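Local coordinates for ABC-type phosphate transport system, periplasmic component (Lactobacillus brevis, PDB 4ECF), which probably binds phosphate as the solute-binding component of the PstSACB ABC transporter and passes it on for import, at residues Asp154-Thr166 with Ser171-Gln183. Numbering follows the deposited sequence. Where two conformers were deposited one is given.
Sequences DSSGMVRSIVATT and SYVAFSYVNKTVQ. With ACT (acetate ion), chain C; EDO (1,2-ethanediol), chain K.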
ATOM      1  N   ASP A 154      -1.381 -13.147   3.322  1.00 25.90           N
ATOM      2  CA  ASP A 154      -2.662 -12.451   3.270  1.00 30.37           C
ATOM      3  C   ASP A 154      -2.553 -10.994   3.666  1.00 27.10           C
ATOM      4  O   ASP A 154      -3.544 -10.289   3.565  1.00 27.87           O
ATOM      5  CB  ASP A 154      -3.719 -13.136   4.166  1.00 35.78           C
ATOM      6  CG  ASP A 154      -4.236 -14.457   3.596  1.00 56.06           C
ATOM      7  OD1 ASP A 154      -4.020 -14.757   2.393  1.00 59.07           O
ATOM      8  OD2 ASP A 154      -4.878 -15.199   4.376  1.00 68.51           O
ATOM      9  N   SER A 155      -1.381 -10.525   4.109  1.00 20.23           N
ATOM     10  CA  SER A 155      -1.267  -9.115   4.525  1.00 21.08           C
ATOM     11  C   SER A 155       0.149  -8.596   4.355  1.00 19.62           C
ATOM     12  O   SER A 155       1.098  -9.369   4.301  1.00 19.72           O
ATOM     13  CB  SER A 155      -1.636  -8.952   6.024  1.00 21.26           C
ATOM     14  OG  SER A 155      -0.712  -9.623   6.856  1.00 22.85           O
ATOM     15  N   SER A 156       0.271  -7.269   4.436  1.00 18.12           N
ATOM     16  CA  SER A 156       1.567  -6.603   4.478  1.00 17.69           C
ATOM     17  C   SER A 156       2.440  -7.121   5.630  1.00 19.64           C
ATOM     18  O   SER A 156       3.615  -7.392   5.462  1.00 20.79           O
ATOM     19  CB  SER A 156       1.356  -5.084   4.658  1.00 16.96           C
ATOM     20  OG  SER A 156       0.640  -4.496   3.593  1.00 18.95           O
ATOM     21  N   GLY A 157       1.860  -7.241   6.830  1.00 20.49           N
ATOM     22  CA  GLY A 157       2.606  -7.687   7.995  1.00 21.71           C
ATOM     23  C   GLY A 157       3.137  -9.104   7.879  1.00 20.52           C
ATOM     24  O   GLY A 157       4.271  -9.352   8.271  1.00 23.39           O
HETATM   25  N   MSE A 158       2.347 -10.000   7.295  1.00 20.36           N
HETATM   26  CA  MSE A 158       2.791 -11.386   7.089  0.60 21.01           C
HETATM   27  C   MSE A 158       3.876 -11.494   5.998  1.00 20.99           C
HETATM   28  O   MSE A 158       4.794 -12.285   6.142  1.00 22.23           O
HETATM   29  CB  MSE A 158       1.607 -12.299   6.829  0.60 22.82           C
HETATM   30  CG  MSE A 158       0.703 -12.410   8.047  0.60 27.37           C
HETATM   31 SE   MSE A 158      -0.871 -13.506   7.714  0.45 33.36          SE
HETATM   32  CE  MSE A 158      -2.005 -12.363   6.672  0.60 23.12           C
ATOM     33  N   VAL A 159       3.774 -10.706   4.924  1.00 20.02           N
ATOM     34  CA  VAL A 159       4.826 -10.638   3.908  1.00 21.06           C
ATOM     35  C   VAL A 159       6.135 -10.207   4.605  1.00 20.98           C
ATOM     36  O   VAL A 159       7.177 -10.840   4.459  1.00 20.39           O
ATOM     37  CB  VAL A 159       4.448  -9.671   2.752  1.00 25.83           C
ATOM     38  CG1 VAL A 159       5.720  -9.153   2.091  1.00 30.47           C
ATOM     39  CG2 VAL A 159       3.521 -10.364   1.720  1.00 23.43           C
ATOM     40  N   ARG A 160       6.089  -9.127   5.404  1.00 20.15           N
ATOM     41  CA  ARG A 160       7.300  -8.685   6.096  1.00 20.49           C
ATOM     42  C   ARG A 160       7.917  -9.801   7.000  1.00 24.37           C
ATOM     43  O   ARG A 160       9.119 -10.041   6.955  1.00 23.67           O
ATOM     44  CB  ARG A 160       7.027  -7.408   6.883  1.00 24.77           C
ATOM     45  CG  ARG A 160       8.214  -6.995   7.742  1.00 28.65           C
ATOM     46  CD  ARG A 160       7.860  -5.781   8.562  1.00 29.85           C
ATOM     47  NE  ARG A 160       6.740  -5.987   9.484  1.00 28.77           N
ATOM     48  CZ  ARG A 160       6.083  -5.015  10.105  1.00 33.11           C
ATOM     49  NH1 ARG A 160       6.394  -3.741   9.917  1.00 31.11           N
ATOM     50  NH2 ARG A 160       5.088  -5.316  10.940  1.00 33.54           N
ATOM     51  N   SER A 161       7.118 -10.467   7.831  1.00 23.18           N
ATOM     52  CA  SER A 161       7.676 -11.476   8.739  1.00 25.84           C
ATOM     53  C   SER A 161       8.252 -12.690   8.031  1.00 24.69           C
ATOM     54  O   SER A 161       9.300 -13.222   8.448  1.00 28.32           O
ATOM     55  CB  SER A 161       6.655 -11.927   9.797  1.00 31.98           C
ATOM     56  OG  SER A 161       5.437 -12.282   9.197  1.00 35.39           O
ATOM     57  N   ILE A 162       7.609 -13.126   6.946  1.00 25.01           N
ATOM     58  CA  ILE A 162       8.083 -14.271   6.188  0.50 23.11           C
ATOM     59  C   ILE A 162       9.374 -13.899   5.446  1.00 20.71           C
ATOM     60  O   ILE A 162      10.325 -14.694   5.385  1.00 22.97           O
ATOM     61  CB  ILE A 162       7.008 -14.781   5.199  0.50 23.35           C
ATOM     62  CG1 ILE A 162       5.841 -15.419   5.966  0.50 22.25           C
ATOM     63  CG2 ILE A 162       7.615 -15.766   4.201  0.50 24.47           C
ATOM     64  CD1 ILE A 162       6.177 -16.741   6.616  0.50 23.39           C
ATOM     65  N   VAL A 163       9.432 -12.691   4.892  1.00 20.86           N
ATOM     66  CA  VAL A 163      10.673 -12.259   4.220  1.00 19.27           C
ATOM     67  C   VAL A 163      11.828 -12.224   5.210  1.00 21.41           C
ATOM     68  O   VAL A 163      12.924 -12.682   4.907  1.00 22.32           O
ATOM     69  CB  VAL A 163      10.496 -10.898   3.466  1.00 18.61           C
ATOM     70  CG1 VAL A 163      11.850 -10.268   3.070  1.00 20.12           C
ATOM     71  CG2 VAL A 163       9.618 -11.118   2.239  1.00 20.08           C
ATOM     72  N   ALA A 164      11.561 -11.713   6.419  1.00 23.08           N
ATOM     73  CA  ALA A 164      12.591 -11.591   7.444  1.00 25.85           C
ATOM     74  C   ALA A 164      13.253 -12.907   7.792  1.00 29.38           C
ATOM     75  O   ALA A 164      14.473 -12.958   7.967  1.00 29.40           O
ATOM     76  CB  ALA A 164      12.019 -10.926   8.702  1.00 27.07           C
ATOM     77  N   THR A 165      12.460 -13.977   7.872  1.00 24.41           N
ATOM     78  CA  THR A 165      12.946 -15.268   8.336  1.00 27.79           C
ATOM     79  C   THR A 165      13.229 -16.285   7.262  1.00 30.90           C
ATOM     80  O   THR A 165      13.689 -17.381   7.581  1.00 31.08           O
ATOM     81  CB  THR A 165      11.903 -15.861   9.308  1.00 30.54           C
ATOM     82  OG1 THR A 165      10.667 -16.119   8.616  1.00 31.20           O
ATOM     83  CG2 THR A 165      11.661 -14.892  10.454  1.00 34.07           C
ATOM     84  N   THR A 166      12.986 -15.946   5.991  1.00 26.08           N
ATOM     85  CA  THR A 166      13.119 -16.923   4.914  1.00 22.65           C
ATOM     86  C   THR A 166      14.328 -16.642   4.029  1.00 23.66           C
ATOM     87  O   THR A 166      14.336 -15.640   3.273  1.00 21.92           O
ATOM     88  CB  THR A 166      11.875 -16.966   4.024  1.00 23.56           C
ATOM     89  OG1 THR A 166      10.721 -17.252   4.821  1.00 23.73           O
ATOM     90  CG2 THR A 166      12.022 -18.023   2.915  1.00 23.78           C
ATOM     91  N   SER A 171       9.861  -9.888  -1.604  1.00 15.65           N
ATOM     92  CA  SER A 171       8.447  -9.505  -1.717  1.00 16.95           C
ATOM     93  C   SER A 171       8.369  -7.991  -1.878  1.00 17.23           C
ATOM     94  O   SER A 171       9.340  -7.335  -2.280  1.00 17.36           O
ATOM     95  CB  SER A 171       7.617  -9.976  -0.532  1.00 18.83           C
ATOM     96  OG  SER A 171       6.228  -9.932  -0.843  1.00 19.10           O
ATOM     97  N   TYR A 172       7.189  -7.483  -1.626  1.00 17.90           N
ATOM     98  CA  TYR A 172       6.928  -6.043  -1.751  1.00 19.67           C
ATOM     99  C   TYR A 172       6.015  -5.620  -0.622  1.00 19.30           C
ATOM    100  O   TYR A 172       5.106  -6.364  -0.252  1.00 18.82           O
ATOM    101  CB  TYR A 172       6.330  -5.758  -3.132  1.00 19.53           C
ATOM    102  CG  TYR A 172       5.345  -6.769  -3.582  1.00 18.50           C
ATOM    103  CD1 TYR A 172       4.032  -6.711  -3.182  1.00 19.79           C
ATOM    104  CD2 TYR A 172       5.740  -7.893  -4.332  1.00 17.71           C
ATOM    105  CE1 TYR A 172       3.108  -7.666  -3.571  1.00 20.86           C
ATOM    106  CE2 TYR A 172       4.835  -8.848  -4.734  1.00 20.89           C
ATOM    107  CZ  TYR A 172       3.497  -8.742  -4.344  1.00 21.89           C
ATOM    108  OH  TYR A 172       2.585  -9.705  -4.740  1.00 22.04           O
ATOM    109  N   VAL A 173       6.197  -4.383  -0.125  1.00 17.93           N
ATOM    110  CA  VAL A 173       5.431  -3.881   0.981  1.00 19.21           C
ATOM    111  C   VAL A 173       5.428  -2.366   0.984  1.00 19.96           C
ATOM    112  O   VAL A 173       6.346  -1.711   0.465  1.00 17.50           O
ATOM    113  CB  VAL A 173       5.954  -4.419   2.343  1.00 21.76           C
ATOM    114  CG1 VAL A 173       7.226  -3.685   2.807  1.00 18.49           C
ATOM    115  CG2 VAL A 173       4.829  -4.503   3.351  1.00 25.00           C
ATOM    116  N   ALA A 174       4.349  -1.834   1.519  1.00 19.50           N
ATOM    117  CA  ALA A 174       4.230  -0.370   1.724  1.00 19.97           C
ATOM    118  C   ALA A 174       5.393   0.158   2.590  1.00 20.04           C
ATOM    119  O   ALA A 174       5.830  -0.496   3.515  1.00 19.73           O
ATOM    120  CB  ALA A 174       2.874  -0.056   2.373  1.00 20.32           C
ATOM    121  N   PHE A 175       5.857   1.395   2.318  1.00 21.48           N
ATOM    122  CA  PHE A 175       6.984   1.999   3.026  1.00 21.80           C
ATOM    123  C   PHE A 175       6.952   1.931   4.588  1.00 25.45           C
ATOM    124  O   PHE A 175       7.971   1.595   5.226  1.00 30.93           O
ATOM    125  CB  PHE A 175       7.113   3.490   2.630  1.00 23.07           C
ATOM    126  CG  PHE A 175       7.770   3.771   1.287  1.00 20.19           C
ATOM    127  CD1 PHE A 175       8.018   2.796   0.329  1.00 17.55           C
ATOM    128  CD2 PHE A 175       8.056   5.082   0.947  1.00 18.82           C
ATOM    129  CE1 PHE A 175       8.597   3.128  -0.889  1.00 18.71           C
ATOM    130  CE2 PHE A 175       8.653   5.405  -0.272  1.00 18.90           C
ATOM    131  CZ  PHE A 175       8.893   4.436  -1.183  1.00 19.31           C
ATOM    132  N   SER A 176       5.800   2.139   5.173  1.00 30.41           N
ATOM    133  CA  SER A 176       5.727   2.110   6.661  1.00 40.10           C
ATOM    134  C   SER A 176       6.145   0.777   7.288  1.00 37.47           C
ATOM    135  O   SER A 176       6.657   0.720   8.438  1.00 29.57           O
ATOM    136  CB  SER A 176       4.328   2.400   7.150  1.00 43.89           C
ATOM    137  OG  SER A 176       3.605   1.197   7.296  1.00 45.30           O
ATOM    138  N   TYR A 177       5.909  -0.308   6.548  1.00 24.45           N
ATOM    139  CA  TYR A 177       6.202  -1.599   7.097  1.00 23.50           C
ATOM    140  C   TYR A 177       7.687  -1.901   7.100  1.00 23.78           C
ATOM    141  O   TYR A 177       8.115  -2.849   7.731  1.00 25.55           O
ATOM    142  CB  TYR A 177       5.453  -2.706   6.331  1.00 21.59           C
ATOM    143  CG  TYR A 177       3.968  -2.825   6.670  1.00 19.22           C
ATOM    144  CD1 TYR A 177       3.010  -1.971   6.105  1.00 18.91           C
ATOM    145  CD2 TYR A 177       3.527  -3.768   7.606  1.00 21.11           C
ATOM    146  CE1 TYR A 177       1.679  -2.049   6.453  1.00 18.56           C
ATOM    147  CE2 TYR A 177       2.187  -3.865   7.946  1.00 19.44           C
ATOM    148  CZ  TYR A 177       1.253  -2.997   7.391  1.00 17.85           C
ATOM    149  OH  TYR A 177      -0.075  -3.181   7.730  1.00 20.66           O
ATOM    150  N   VAL A 178       8.491  -1.133   6.362  1.00 25.94           N
ATOM    151  CA  VAL A 178       9.910  -1.424   6.334  1.00 28.37           C
ATOM    152  C   VAL A 178      10.516  -1.171   7.724  1.00 27.13           C
ATOM    153  O   VAL A 178      10.260  -0.120   8.304  1.00 28.14           O
ATOM    154  CB  VAL A 178      10.656  -0.583   5.254  1.00 31.08           C
ATOM    155  CG1 VAL A 178      12.155  -0.830   5.351  1.00 30.03           C
ATOM    156  CG2 VAL A 178      10.116  -0.910   3.849  1.00 31.66           C
ATOM    157  N   ASN A 179      11.256  -2.150   8.230  1.00 30.91           N
ATOM    158  CA  ASN A 179      11.992  -2.055   9.496  1.00 37.55           C
ATOM    159  C   ASN A 179      13.294  -2.859   9.428  1.00 38.32           C
ATOM    160  O   ASN A 179      13.626  -3.422   8.374  1.00 32.69           O
ATOM    161  CB  ASN A 179      11.094  -2.465  10.701  1.00 35.84           C
ATOM    162  CG  ASN A 179      10.766  -3.968  10.761  1.00 38.96           C
ATOM    163  OD1 ASN A 179      11.451  -4.803  10.191  1.00 35.90           O
ATOM    164  ND2 ASN A 179       9.713  -4.306  11.505  1.00 37.42           N
ATOM    165  N   LYS A 180      14.008  -2.928  10.554  1.00 37.21           N
ATOM    166  CA  LYS A 180      15.334  -3.539  10.638  1.00 41.95           C
ATOM    167  C   LYS A 180      15.379  -5.035  10.348  1.00 36.02           C
ATOM    168  O   LYS A 180      16.465  -5.586  10.134  1.00 35.98           O
ATOM    169  CB  LYS A 180      15.937  -3.317  12.040  1.00 50.67           C
ATOM    170  CG  LYS A 180      16.341  -1.884  12.346  1.00 62.34           C
ATOM    171  CD  LYS A 180      17.043  -1.770  13.701  1.00 67.31           C
ATOM    172  CE  LYS A 180      16.085  -1.947  14.872  1.00 64.49           C
ATOM    173  NZ  LYS A 180      15.070  -0.858  14.944  1.00 64.80           N
ATOM    174  N   THR A 181      14.225  -5.704  10.337  1.00 31.48           N
ATOM    175  CA  THR A 181      14.200  -7.145  10.069  1.00 33.19           C
ATOM    176  C   THR A 181      14.322  -7.489   8.571  1.00 27.81           C
ATOM    177  O   THR A 181      14.587  -8.634   8.230  1.00 32.54           O
ATOM    178  CB  THR A 181      12.924  -7.810  10.624  1.00 32.57           C
ATOM    179  OG1 THR A 181      11.791  -7.305   9.923  1.00 30.61           O
ATOM    180  CG2 THR A 181      12.754  -7.525  12.142  1.00 34.70           C
ATOM    181  N   VAL A 182      14.109  -6.494   7.710  1.00 28.74           N
ATOM    182  CA  VAL A 182      14.193  -6.678   6.251  1.00 26.16           C
ATOM    183  C   VAL A 182      14.994  -5.550   5.583  1.00 29.84           C
ATOM    184  O   VAL A 182      15.293  -4.532   6.221  1.00 30.32           O
ATOM    185  CB  VAL A 182      12.785  -6.780   5.618  1.00 26.82           C
ATOM    186  CG1 VAL A 182      12.026  -7.987   6.180  1.00 25.31           C
ATOM    187  CG2 VAL A 182      11.991  -5.494   5.840  1.00 25.21           C
ATOM    188  N   GLN A 183      15.328  -5.745   4.305  1.00 24.54           N
ATOM    189  CA  GLN A 183      16.100  -4.789   3.530  1.00 23.51           C
ATOM    190  C   GLN A 183      15.271  -4.298   2.356  1.00 21.94           C
ATOM    191  O   GLN A 183      14.900  -5.098   1.503  1.00 20.03           O
ATOM    192  CB  GLN A 183      17.416  -5.434   3.057  1.00 25.30           C
ATOM    193  CG  GLN A 183      18.176  -4.675   1.962  1.00 28.73           C
ATOM    194  CD  GLN A 183      18.942  -3.497   2.519  1.00 30.77           C
ATOM    195  OE1 GLN A 183      19.898  -3.691   3.257  1.00 39.69           O
ATOM    196  NE2 GLN A 183      18.539  -2.261   2.155  1.00 33.41           N
TER
HETATM  197  C   ACT C 301       3.597  -1.311  10.730  1.00 50.21           C
HETATM  198  O   ACT C 301       4.826  -1.508  10.845  1.00 42.50           O
HETATM  199  OXT ACT C 301       3.177  -0.388  10.006  1.00 49.86           O
HETATM  200  CH3 ACT C 301       2.636  -2.205  11.466  1.00 49.74           C
HETATM  201  C1  EDO K 309      17.940 -16.548   7.251  1.00 64.70           C
HETATM  202  O1  EDO K 309      18.551 -15.809   6.183  1.00 56.41           O
HETATM  203  C2  EDO K 309      17.795 -15.677   8.490  1.00 65.58           C
HETATM  204  O2  EDO K 309      17.116 -14.467   8.143  1.00 64.28           O
HETATM  205  O   HOH W   1       1.994  -3.472   1.517  1.00 17.18           O
HETATM  206  O   HOH W   2      -0.658  -5.956   7.616  1.00 20.06           O
HETATM  207  O   HOH W   3      16.104 -10.688   6.976  1.00 29.72           O
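Ser-171 CB presses against Val-159 CG1 at 3.3 Å, a tight fit, and also touches Val-163 CG2; its OG bonds to the carbonyl of Ile-125 in strand 123-127. Val-173 CG2, anti to the backbone N, reaches Ser-156 CB. Water joins Ser-156 OG to the backbone N of Ala-174, and the same OG also bonds to Thr-12. This is a beta-alpha-beta crossover in one lobe of the periplasmic binding protein fold: helix 156-165 connects strands 151-153 and 169-174, which both run parallel to 123-127; its axis passes 8.3 Å from that of 171-174. Its first turn lies near a bound phosphate, about 5 Å from the Ser-156 side chain. In the 3-10 segment 175-177, after the strand, the Tyr-177 ring takes Ser-156 CB over the centre of one face, a CH-pi contact 3.5 Å from the centroid, with an acetate over the opposite face. Tyr-177 OH bonds to Thr-12 O and, through a water, to Gly-157 N. Arg-160, bent at chi3 (61°), sends NH1 to Tyr-177 O (2.9 Å, 162° at the hydrogen) and also to the acetate. The guanidinium lies between Tyr-177 CD2 and the Asn-179 amide, nearly parallel to that amide (5°). At the Asx turn, Asn-179 OD1 accepts from both N and OG1 of Thr-181, whose CB meets Ala-164 CB. Val-182 CG1 then fits against Val-163 CG1 and Ala-164 CB, both at 3.9 Å.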